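Local atomic coordinates of flagellar biosynthetic protein FliP (Thermotoga maritima MSB8, PDB entry 5H72), a protein that probably takes part in flagellum-specific protein export as a membrane component of the type III export gate, represented here by its periplasmic fragment. Residues A[16-19]-A[20-23]; A[24-27]-A[28-32]; A[32-35]-A[36-40]; A[57-60]-A[61-64]. All coordinates share one frame; numbering follows the deposited sequence.

Contact 1 of 4, residues A[16-19]-A[20-23]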
loop_
_atom_site.group_PDB
_atom_site.type_symbol
_atom_site.label_atom_id
_atom_site.label_comp_id
_atom_site.label_asym_id
_atom_site.label_seq_id
_atom_site.Cartn_x
_atom_site.Cartn_y
_atom_site.Cartn_z
ATOM N N THR A 16 -5.732 23.713 -0.026
ATOM C CA THR A 16 -4.971 23.241 -1.179
ATOM C C THR A 16 -3.509 23.022 -0.811
ATOM O O THR A 16 -2.697 22.612 -1.645
ATOM C CB THR A 16 -5.055 24.224 -2.366
ATOM O OG1 THR A 16 -3.959 23.991 -3.260
ATOM C CG2 THR A 16 -4.997 25.660 -1.879
ATOM N N GLY A 17 -3.176 23.303 0.444
ATOM C CA GLY A 17 -1.881 22.934 0.972
ATOM C C GLY A 17 -1.786 21.420 0.988
ATOM O O GLY A 17 -0.692 20.854 0.923
ATOM N N TYR A 18 -2.941 20.765 1.078
ATOM C CA TYR A 18 -3.006 19.312 0.991
ATOM C C TYR A 18 -2.424 18.832 -0.330
ATOM O O TYR A 18 -1.807 17.775 -0.391
ATOM C CB TYR A 18 -4.447 18.817 1.132
ATOM C CG TYR A 18 -4.938 18.719 2.555
ATOM C CD1 TYR A 18 -4.098 18.293 3.574
ATOM C CD2 TYR A 18 -6.244 19.059 2.882
ATOM C CE1 TYR A 18 -4.544 18.202 4.880
ATOM C CE2 TYR A 18 -6.700 18.975 4.184
ATOM C CZ TYR A 18 -5.845 18.547 5.177
ATOM O OH TYR A 18 -6.296 18.464 6.472
ATOM N N GLN A 19 -2.617 19.612 -1.389
ATOM C CA GLN A 19 -2.182 19.178 -2.708
ATOM C C GLN A 19 -0.664 19.248 -2.880
ATOM O O GLN A 19 -0.071 18.368 -3.502
ATOM C CB GLN A 19 -2.881 19.989 -3.800
ATOM C CG GLN A 19 -4.107 19.279 -4.378
ATOM C CD GLN A 19 -3.814 17.832 -4.772
ATOM O OE1 GLN A 19 -2.784 17.537 -5.383
ATOM N NE2 GLN A 19 -4.716 16.922 -4.416
ATOM N N GLU A 20 -0.040 20.288 -2.333
ATOM C CA GLU A 20 1.415 20.388 -2.350
ATOM C C GLU A 20 2.015 19.270 -1.510
ATOM O O GLU A 20 3.069 18.707 -1.835
ATOM C CB GLU A 20 1.874 21.755 -1.830
ATOM C CG GLU A 20 3.226 21.762 -1.097
ATOM C CD GLU A 20 4.429 21.624 -2.027
ATOM O OE1 GLU A 20 4.245 21.231 -3.203
ATOM O OE2 GLU A 20 5.568 21.913 -1.582
ATOM N N MET A 21 1.319 18.954 -0.429
ATOM C CA MET A 21 1.733 17.908 0.480
ATOM C C MET A 21 1.653 16.536 -0.198
ATOM O O MET A 21 2.565 15.714 -0.078
ATOM C CB MET A 21 0.871 17.958 1.739
ATOM C CG MET A 21 1.294 17.000 2.812
ATOM S SD MET A 21 0.105 15.669 2.964
ATOM C CE MET A 21 -1.177 16.443 3.956
ATOM N N PHE A 22 0.573 16.298 -0.932
ATOM C CA PHE A 22 0.425 15.040 -1.652
ATOM C C PHE A 22 1.357 14.994 -2.857
ATOM O O PHE A 22 1.766 13.924 -3.285
ATOM C CB PHE A 22 -1.027 14.828 -2.077
ATOM C CG PHE A 22 -1.875 14.201 -1.011
ATOM C CD1 PHE A 22 -1.612 12.908 -0.578
ATOM C CD2 PHE A 22 -2.928 14.896 -0.438
ATOM C CE1 PHE A 22 -2.379 12.318 0.405
ATOM C CE2 PHE A 22 -3.705 14.310 0.549
ATOM C CZ PHE A 22 -3.429 13.018 0.971
ATOM N N GLN A 23 1.697 16.164 -3.389
ATOM C CA GLN A 23 2.690 16.265 -4.449
ATOM C C GLN A 23 4.079 15.855 -3.948
ATOM O O GLN A 23 4.851 15.216 -4.661
ATOM C CB GLN A 23 2.727 17.685 -5.005
ATOM C CG GLN A 23 1.981 17.847 -6.323
ATOM C CD GLN A 23 2.712 17.202 -7.497
ATOM O OE1 GLN A 23 2.555 16.005 -7.766
ATOM N NE2 GLN A 23 3.519 17.994 -8.199
#
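Tyr-18 and Met-21 run side by side, and the terminal methyl of the methionine comes to the edge of the phenol ring: Met-21 CE lies 3.5 Å from Tyr-18 CD1, near the ring plane. With CG anti to the backbone N (chi1 -175°) and bends at the next two torsions, the thioether chain folds back toward the tyrosine. The tight part lies closer to the backbone. Phe-22 N donates to Tyr-18 O at 2.9 Å, and CD2 of the same phenylalanine sits 3.1 Å from that Tyr-18 O, approaching obliquely. Gln-23 N meets Gln-19 O at 2.8 Å, while Met-21 N reaches Gly-17 O at 3.1 Å; together these are the i to i+4 bonds of the opening turns of the helix. On the loose side Glu-20 and Gln-23, exposed, turn their polar ends off the first turn; Glu-20 has a long, weak ion pair with Arg-24. Replacing Phe-22 by an alanine would probably leave the Tyr-18 carbonyl without its ring neighbour and open a gap against Pro-70 of the second subunit. These turns start helix 17-39, with Tyr-18 packed on Leu-74 and Gln-19 on Leu-49 of that second subunit, and Met-21 on Phe-81 of the third.

Contact 2 of 4, residues A[24-27]-A[28-32]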
loop_
_atom_site.group_PDB
_atom_site.type_symbol
_atom_site.label_atom_id
_atom_site.label_comp_id
_atom_site.label_asym_id
_atom_site.label_seq_id
_atom_site.Cartn_x
_atom_site.Cartn_y
_atom_site.Cartn_z
ATOM N N ARG A 24 4.389 16.233 -2.715
ATOM C CA ARG A 24 5.621 15.797 -2.092
ATOM C C ARG A 24 5.633 14.282 -1.946
ATOM O O ARG A 24 6.653 13.634 -2.225
ATOM C CB ARG A 24 5.803 16.454 -0.726
ATOM C CG ARG A 24 5.982 17.961 -0.769
ATOM C CD ARG A 24 7.340 18.352 -1.297
ATOM N NE ARG A 24 7.807 19.572 -0.647
ATOM C CZ ARG A 24 9.011 19.717 -0.104
ATOM N NH1 ARG A 24 9.882 18.716 -0.136
ATOM N NH2 ARG A 24 9.346 20.866 0.470
ATOM N N VAL A 25 4.503 13.718 -1.514
ATOM C CA VAL A 25 4.405 12.277 -1.295
ATOM C C VAL A 25 4.414 11.535 -2.629
ATOM O O VAL A 25 4.993 10.456 -2.732
ATOM C CB VAL A 25 3.142 11.908 -0.465
ATOM C CG1 VAL A 25 2.934 10.405 -0.416
ATOM C CG2 VAL A 25 3.259 12.473 0.941
ATOM N N ASN A 26 3.812 12.122 -3.659
ATOM C CA ASN A 26 3.865 11.539 -5.002
ATOM C C ASN A 26 5.308 11.478 -5.515
ATOM O O ASN A 26 5.748 10.454 -6.046
ATOM C CB ASN A 26 2.978 12.333 -5.976
ATOM C CG ASN A 26 3.040 11.799 -7.413
ATOM O OD1 ASN A 26 2.547 10.710 -7.708
ATOM N ND2 ASN A 26 3.627 12.582 -8.315
ATOM N N THR A 27 6.045 12.568 -5.331
ATOM C CA THR A 27 7.431 12.645 -5.776
ATOM C C THR A 27 8.276 11.604 -5.053
ATOM O O THR A 27 9.058 10.888 -5.677
ATOM C CB THR A 27 8.024 14.049 -5.549
ATOM O OG1 THR A 27 7.280 15.007 -6.311
ATOM C CG2 THR A 27 9.475 14.096 -5.981
ATOM N N ARG A 28 8.099 11.499 -3.742
ATOM C CA ARG A 28 8.842 10.526 -2.947
ATOM C C ARG A 28 8.580 9.098 -3.434
ATOM O O ARG A 28 9.495 8.303 -3.592
ATOM C CB ARG A 28 8.477 10.663 -1.469
ATOM C CG ARG A 28 9.105 9.631 -0.555
ATOM C CD ARG A 28 10.499 10.038 -0.059
ATOM N NE ARG A 28 11.513 10.092 -1.114
ATOM C CZ ARG A 28 12.278 9.064 -1.480
ATOM N NH1 ARG A 28 12.143 7.881 -0.891
ATOM N NH2 ARG A 28 13.186 9.219 -2.437
ATOM N N ILE A 29 7.322 8.787 -3.704
ATOM C CA ILE A 29 6.950 7.441 -4.133
ATOM C C ILE A 29 7.484 7.150 -5.533
ATOM O O ILE A 29 7.985 6.059 -5.782
ATOM C CB ILE A 29 5.422 7.245 -4.083
ATOM C CG1 ILE A 29 4.951 7.346 -2.632
ATOM C CG2 ILE A 29 5.031 5.898 -4.654
ATOM C CD1 ILE A 29 3.448 7.365 -2.476
ATOM N N ARG A 30 7.400 8.124 -6.439
ATOM C CA ARG A 30 8.009 7.966 -7.763
ATOM C C ARG A 30 9.496 7.685 -7.648
ATOM O O ARG A 30 10.009 6.774 -8.297
ATOM C CB ARG A 30 7.796 9.210 -8.626
ATOM C CG ARG A 30 6.386 9.330 -9.188
ATOM C CD ARG A 30 6.277 10.528 -10.113
ATOM N NE ARG A 30 7.153 10.418 -11.275
ATOM C CZ ARG A 30 6.823 9.786 -12.398
ATOM N NH1 ARG A 30 5.640 9.204 -12.513
ATOM N NH2 ARG A 30 7.672 9.734 -13.410
ATOM N N GLU A 31 10.174 8.456 -6.802
ATOM C CA GLU A 31 11.623 8.316 -6.620
ATOM C C GLU A 31 12.031 6.937 -6.098
ATOM O O GLU A 31 13.030 6.390 -6.557
ATOM C CB GLU A 31 12.163 9.409 -5.678
ATOM C CG GLU A 31 12.277 10.796 -6.316
ATOM C CD GLU A 31 12.824 11.865 -5.356
ATOM O OE1 GLU A 31 13.069 11.550 -4.165
ATOM O OE2 GLU A 31 13.012 13.028 -5.796
ATOM N N PHE A 32 11.276 6.353 -5.164
ATOM C CA PHE A 32 11.693 5.039 -4.674
ATOM C C PHE A 32 11.249 3.924 -5.628
ATOM O O PHE A 32 11.927 2.907 -5.726
ATOM C CB PHE A 32 11.254 4.795 -3.194
ATOM C CG PHE A 32 9.846 4.298 -2.979
ATOM C CD1 PHE A 32 9.437 3.042 -3.412
ATOM C CD2 PHE A 32 8.959 5.050 -2.221
ATOM C CE1 PHE A 32 8.155 2.584 -3.177
ATOM C CE2 PHE A 32 7.663 4.593 -1.967
ATOM C CZ PHE A 32 7.262 3.356 -2.451
#
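Val-25 and Ile-29 supply the apolar contact, their branches crossing at an angle with Val-25 CG1 3.7 Å from Ile-29 CD1. CG1 of the isoleucine stands beside its own backbone N (chi1 -64°), which turns it back over the preceding turn and brings Ile-29 CG1 to 3.1 Å from Val-25 O. Two further pairs lie side by side and point the same way. Asn-26 ND2 comes 3.8 Å from Arg-30 CD, so the amide touches the aliphatic part of the arginine; the amide and guanidinium planes are 39° apart. Asn-26 OD1 and Arg-30 NH1 are both hydrogen-bonded to Asn-65 at the start of helix 65-80, and Arg-30 NH2 to Ala-63 O. Thr-27 CG2 rests 3.7 Å from Glu-31 OE2, whereas its hydroxyl OG1 is hydrogen-bonded to Gln-23 O.

Among charged groups, Glu-31 OE1 accepts from Arg-28 NH2 in a salt bridge through its anti lone pair, 2.9 Å away and in the guanidinium plane. Arg-28 NH1 turns to Glu-76 and Glu-36 of the third subunit, so one guanidinium serves two chains. Backbone bonds are regular, with Arg-30 N to Asn-26 O at 2.9 Å and 168°. The stretch forms the middle of helix 17-39: Arg-30 links it to the segment leading into helix 65-80, and Val-25 packs on Phe-81 of the third subunit.

Contact 3 of 4, residues A[32-35]-A[36-40]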
loop_
_atom_site.group_PDB
_atom_site.type_symbol
_atom_site.label_atom_id
_atom_site.label_comp_id
_atom_site.label_asym_id
_atom_site.label_seq_id
_atom_site.Cartn_x
_atom_site.Cartn_y
_atom_site.Cartn_z
ATOM N N PHE A 32 11.276 6.353 -5.164
ATOM C CA PHE A 32 11.693 5.039 -4.674
ATOM C C PHE A 32 11.249 3.924 -5.628
ATOM O O PHE A 32 11.927 2.907 -5.726
ATOM C CB PHE A 32 11.254 4.795 -3.194
ATOM C CG PHE A 32 9.846 4.298 -2.979
ATOM C CD1 PHE A 32 9.437 3.042 -3.412
ATOM C CD2 PHE A 32 8.959 5.050 -2.221
ATOM C CE1 PHE A 32 8.155 2.584 -3.177
ATOM C CE2 PHE A 32 7.663 4.593 -1.967
ATOM C CZ PHE A 32 7.262 3.356 -2.451
ATOM N N MET A 33 10.153 4.116 -6.355
ATOM C CA MET A 33 9.788 3.154 -7.390
ATOM C C MET A 33 10.880 3.125 -8.453
ATOM O O MET A 33 11.376 2.055 -8.823
ATOM C CB MET A 33 8.428 3.496 -8.017
ATOM C CG MET A 33 7.247 3.215 -7.102
ATOM S SD MET A 33 5.633 3.272 -7.912
ATOM C CE MET A 33 5.595 4.945 -8.550
ATOM N N ILE A 34 11.269 4.307 -8.915
ATOM C CA ILE A 34 12.326 4.425 -9.909
ATOM C C ILE A 34 13.643 3.822 -9.406
ATOM O O ILE A 34 14.305 3.072 -10.121
ATOM C CB ILE A 34 12.523 5.894 -10.317
ATOM C CG1 ILE A 34 11.364 6.333 -11.212
ATOM C CG2 ILE A 34 13.854 6.092 -11.029
ATOM C CD1 ILE A 34 11.268 7.825 -11.408
ATOM N N ASN A 35 14.010 4.124 -8.166
ATOM C CA ASN A 35 15.244 3.587 -7.590
ATOM C C ASN A 35 15.229 2.062 -7.514
ATOM O O ASN A 35 16.223 1.414 -7.833
ATOM C CB ASN A 35 15.474 4.178 -6.207
ATOM C CG ASN A 35 16.790 3.741 -5.592
ATOM O OD1 ASN A 35 16.813 3.046 -4.580
ATOM N ND2 ASN A 35 17.897 4.154 -6.196
ATOM N N GLU A 36 14.094 1.493 -7.103
ATOM C CA GLU A 36 13.927 0.039 -7.023
ATOM C C GLU A 36 14.072 -0.596 -8.402
ATOM O O GLU A 36 14.672 -1.658 -8.546
ATOM C CB GLU A 36 12.560 -0.331 -6.433
ATOM C CG GLU A 36 12.509 -0.337 -4.914
ATOM C CD GLU A 36 13.340 -1.461 -4.299
ATOM O OE1 GLU A 36 13.010 -2.647 -4.515
ATOM O OE2 GLU A 36 14.324 -1.153 -3.596
ATOM N N LEU A 37 13.508 0.065 -9.409
ATOM C CA LEU A 37 13.541 -0.451 -10.767
ATOM C C LEU A 37 14.961 -0.431 -11.336
ATOM O O LEU A 37 15.366 -1.359 -12.033
ATOM C CB LEU A 37 12.588 0.347 -11.670
ATOM C CG LEU A 37 11.090 0.040 -11.544
ATOM C CD1 LEU A 37 10.276 1.139 -12.183
ATOM C CD2 LEU A 37 10.729 -1.303 -12.165
ATOM N N LYS A 38 15.713 0.625 -11.038
ATOM C CA LYS A 38 17.081 0.726 -11.521
ATOM C C LYS A 38 17.978 -0.251 -10.787
ATOM O O LYS A 38 18.736 -0.987 -11.412
ATOM C CB LYS A 38 17.623 2.149 -11.365
ATOM C CG LYS A 38 16.990 3.138 -12.323
ATOM C CD LYS A 38 17.750 4.453 -12.341
ATOM C CE LYS A 38 17.072 5.452 -13.274
ATOM N NZ LYS A 38 17.783 6.770 -13.310
ATOM N N ASN A 39 17.885 -0.261 -9.463
ATOM C CA ASN A 39 18.784 -1.072 -8.657
ATOM C C ASN A 39 18.603 -2.571 -8.904
ATOM O O ASN A 39 19.523 -3.352 -8.676
ATOM C CB ASN A 39 18.616 -0.731 -7.171
ATOM C CG ASN A 39 19.236 0.632 -6.814
ATOM O OD1 ASN A 39 20.079 1.157 -7.550
ATOM N ND2 ASN A 39 18.827 1.198 -5.682
ATOM N N HIS A 40 17.440 -2.969 -9.407
ATOM C CA HIS A 40 17.213 -4.371 -9.760
ATOM C C HIS A 40 17.161 -4.582 -11.283
ATOM O O HIS A 40 16.782 -5.646 -11.758
ATOM C CB HIS A 40 15.930 -4.881 -9.105
ATOM C CG HIS A 40 15.962 -4.836 -7.606
ATOM N ND1 HIS A 40 16.732 -5.695 -6.852
ATOM C CD2 HIS A 40 15.324 -4.033 -6.726
ATOM C CE1 HIS A 40 16.564 -5.428 -5.569
ATOM N NE2 HIS A 40 15.715 -4.417 -5.464
#
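Asn-35 and Asn-39 meet through their side-chain amides, whose planes stand 85° apart. Asn-39 ND2 lies 2.9 Å from Asn-35 OD1, but the angle is too poor for a hydrogen bond, and Asn-35 ND2 is 3.1 Å from the same Asn-39 ND2, a donor facing a donor. What sets this pair in place is the backbone: Asn-39 N donates to Asn-35 O at 2.9 Å and 165°. With CG anti to the backbone N (chi1 -176°), the Asn-35 amide stands out from the helix, its CB-CG bond leaning toward the following turn, where Asn-39 ND2 lies, while Asn-39 CG stands beside its own backbone N and leans back toward Asn-35. With a lysine in place of Asn-35 the amide standing across from Asn-39 is gone, and the Asn-39 side chain would probably be freer to turn.

Next to this pair, Ile-34 CG2 lies 4.0 Å from Lys-38 CE, the two chains running alongside each other. Lys-38 is extended beyond CG, and its NZ forms a salt bridge with Glu-61, while Ile-34 packs on Ile-60. Farther round, Leu-37 CG comes 3.4 Å from Met-33 O; Met-33 itself is covered by Leu-68, Ile-69 and Phe-72 of helix 65-80.

Glu-36 is buried, with OE1 in a salt bridge to Arg-28 of the third subunit and close to Glu-76 OE2 of its own chain. Two carboxylates this close would be expected to repel if both are charged; the arginine probably offsets this, so the ionisation of Glu-36 may depend on the subunit contact.

Contact 4 of 4, residues A[57-60]-A[61-64]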
loop_
_atom_site.group_PDB
_atom_site.type_symbol
_atom_site.label_atom_id
_atom_site.label_comp_id
_atom_site.label_asym_id
_atom_site.label_seq_id
_atom_site.Cartn_x
_atom_site.Cartn_y
_atom_site.Cartn_z
ATOM N N ILE A 57 8.557 7.433 -24.489
ATOM C CA ILE A 57 9.485 7.958 -23.490
ATOM C C ILE A 57 10.927 7.579 -23.807
ATOM O O ILE A 57 11.179 6.545 -24.431
ATOM C CB ILE A 57 9.131 7.451 -22.065
ATOM C CG1 ILE A 57 9.153 5.925 -22.017
ATOM C CG2 ILE A 57 7.772 7.967 -21.629
ATOM C CD1 ILE A 57 9.008 5.349 -20.625
ATOM N N ALA A 58 11.869 8.410 -23.364
ATOM C CA ALA A 58 13.299 8.135 -23.537
ATOM C C ALA A 58 13.933 7.555 -22.268
ATOM O O ALA A 58 14.912 6.803 -22.343
ATOM C CB ALA A 58 14.031 9.403 -23.956
ATOM N N LYS A 59 13.386 7.916 -21.106
ATOM C CA LYS A 59 13.876 7.396 -19.828
ATOM C C LYS A 59 12.729 7.173 -18.846
ATOM O O LYS A 59 11.666 7.786 -18.982
ATOM C CB LYS A 59 14.910 8.345 -19.233
ATOM C CG LYS A 59 14.469 9.783 -19.162
ATOM C CD LYS A 59 15.676 10.669 -19.390
ATOM C CE LYS A 59 15.609 11.958 -18.598
ATOM N NZ LYS A 59 16.929 12.653 -18.664
ATOM N N ILE A 60 12.935 6.305 -17.856
ATOM C CA ILE A 60 11.811 5.877 -17.024
ATOM C C ILE A 60 11.276 7.004 -16.146
ATOM O O ILE A 60 10.129 6.949 -15.695
ATOM C CB ILE A 60 12.167 4.661 -16.143
ATOM C CG1 ILE A 60 13.276 4.984 -15.145
ATOM C CG2 ILE A 60 12.562 3.471 -17.015
ATOM C CD1 ILE A 60 13.510 3.862 -14.154
ATOM N N GLU A 61 12.070 8.049 -15.938
ATOM C CA GLU A 61 11.574 9.184 -15.165
ATOM C C GLU A 61 10.467 9.931 -15.894
ATOM O O GLU A 61 9.802 10.769 -15.301
ATOM C CB GLU A 61 12.701 10.159 -14.826
ATOM C CG GLU A 61 13.782 9.587 -13.920
ATOM C CD GLU A 61 14.840 8.826 -14.697
ATOM O OE1 GLU A 61 14.601 8.516 -15.879
ATOM O OE2 GLU A 61 15.916 8.546 -14.128
ATOM N N GLU A 62 10.270 9.639 -17.174
ATOM C CA GLU A 62 9.210 10.299 -17.936
ATOM C C GLU A 62 7.928 9.455 -17.998
ATOM O O GLU A 62 6.914 9.900 -18.523
ATOM C CB GLU A 62 9.693 10.620 -19.353
ATOM C CG GLU A 62 10.984 11.434 -19.408
ATOM C CD GLU A 62 11.645 11.412 -20.786
ATOM O OE1 GLU A 62 11.218 10.612 -21.655
ATOM O OE2 GLU A 62 12.597 12.198 -21.002
ATOM N N ALA A 63 7.969 8.237 -17.472
ATOM C CA ALA A 63 6.768 7.413 -17.457
ATOM C C ALA A 63 5.766 7.946 -16.437
ATOM O O ALA A 63 6.127 8.238 -15.296
ATOM C CB ALA A 63 7.108 5.971 -17.154
ATOM N N PRO A 64 4.505 8.096 -16.857
ATOM C CA PRO A 64 3.433 8.471 -15.929
ATOM C C PRO A 64 3.166 7.344 -14.926
ATOM O O PRO A 64 3.585 6.204 -15.144
ATOM C CB PRO A 64 2.228 8.694 -16.852
ATOM C CG PRO A 64 2.504 7.798 -18.028
ATOM C CD PRO A 64 4.000 7.859 -18.222
#
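Glu-62 reaches back across the turn to Ala-58, its carboxylate OE1 taking the Ala-58 N-H at 2.9 Å and 166°. The donor approaches on the syn side of the carboxylate, 29° out of its plane. An extended chain makes this possible: with chi2 at 164°, Glu-62 spans from its own place in the turn to the amide four residues earlier.

Lys-59 crosses both acids at an angle. Its CG lies 3.6 Å from Glu-62 OE2, and its CB is 3.4 Å from Glu-61 OE1, so methylenes rather than the ammonium meet the carboxylates; NZ stays 4.9 Å from Glu-62 OE2. Glu-61 is bent at chi2, and its other oxygen, OE2, has Lys-38 of helix 17-39 as its partner.

On the apolar side, Ile-57 CD1 touches Ala-63 CB at 4.0 Å. Both side chains also pack on Val-46 of helix 43-52, as does Ile-60.

Two backbone bonds close the turn, Glu-62 N to Lys-59 O at 2.9 Å and Ala-63 N to Ile-60 O at 3.1 Å. Each joins residues three apart, and in each the donor stands above the carbonyl plane. This i to i+3 pattern is that of a short 3-10 turn, which here leads to Pro-64, the N-cap residue of helix 65-80.

In the fold
From the N terminus, contacts 1, 2 and 3 follow one another along helix 17-39; contacts 2 and 3 share Phe-32, and the centres of contacts 1 and 3 are 25 Å apart. Each is local, so none closes a long loop, and none nests in or crosses another. Contact 4 comes later, in the connection between helices 43-52 and 65-80, and folds back on the long helix at two places. Arg-30 ties contact 2 to it, and contacts 3 and 4 are joined by an ion pair and apolar packing. Contact 1 remains apart from contact 4, its nearest atoms about 11 Å away, and packs on neighbouring subunits.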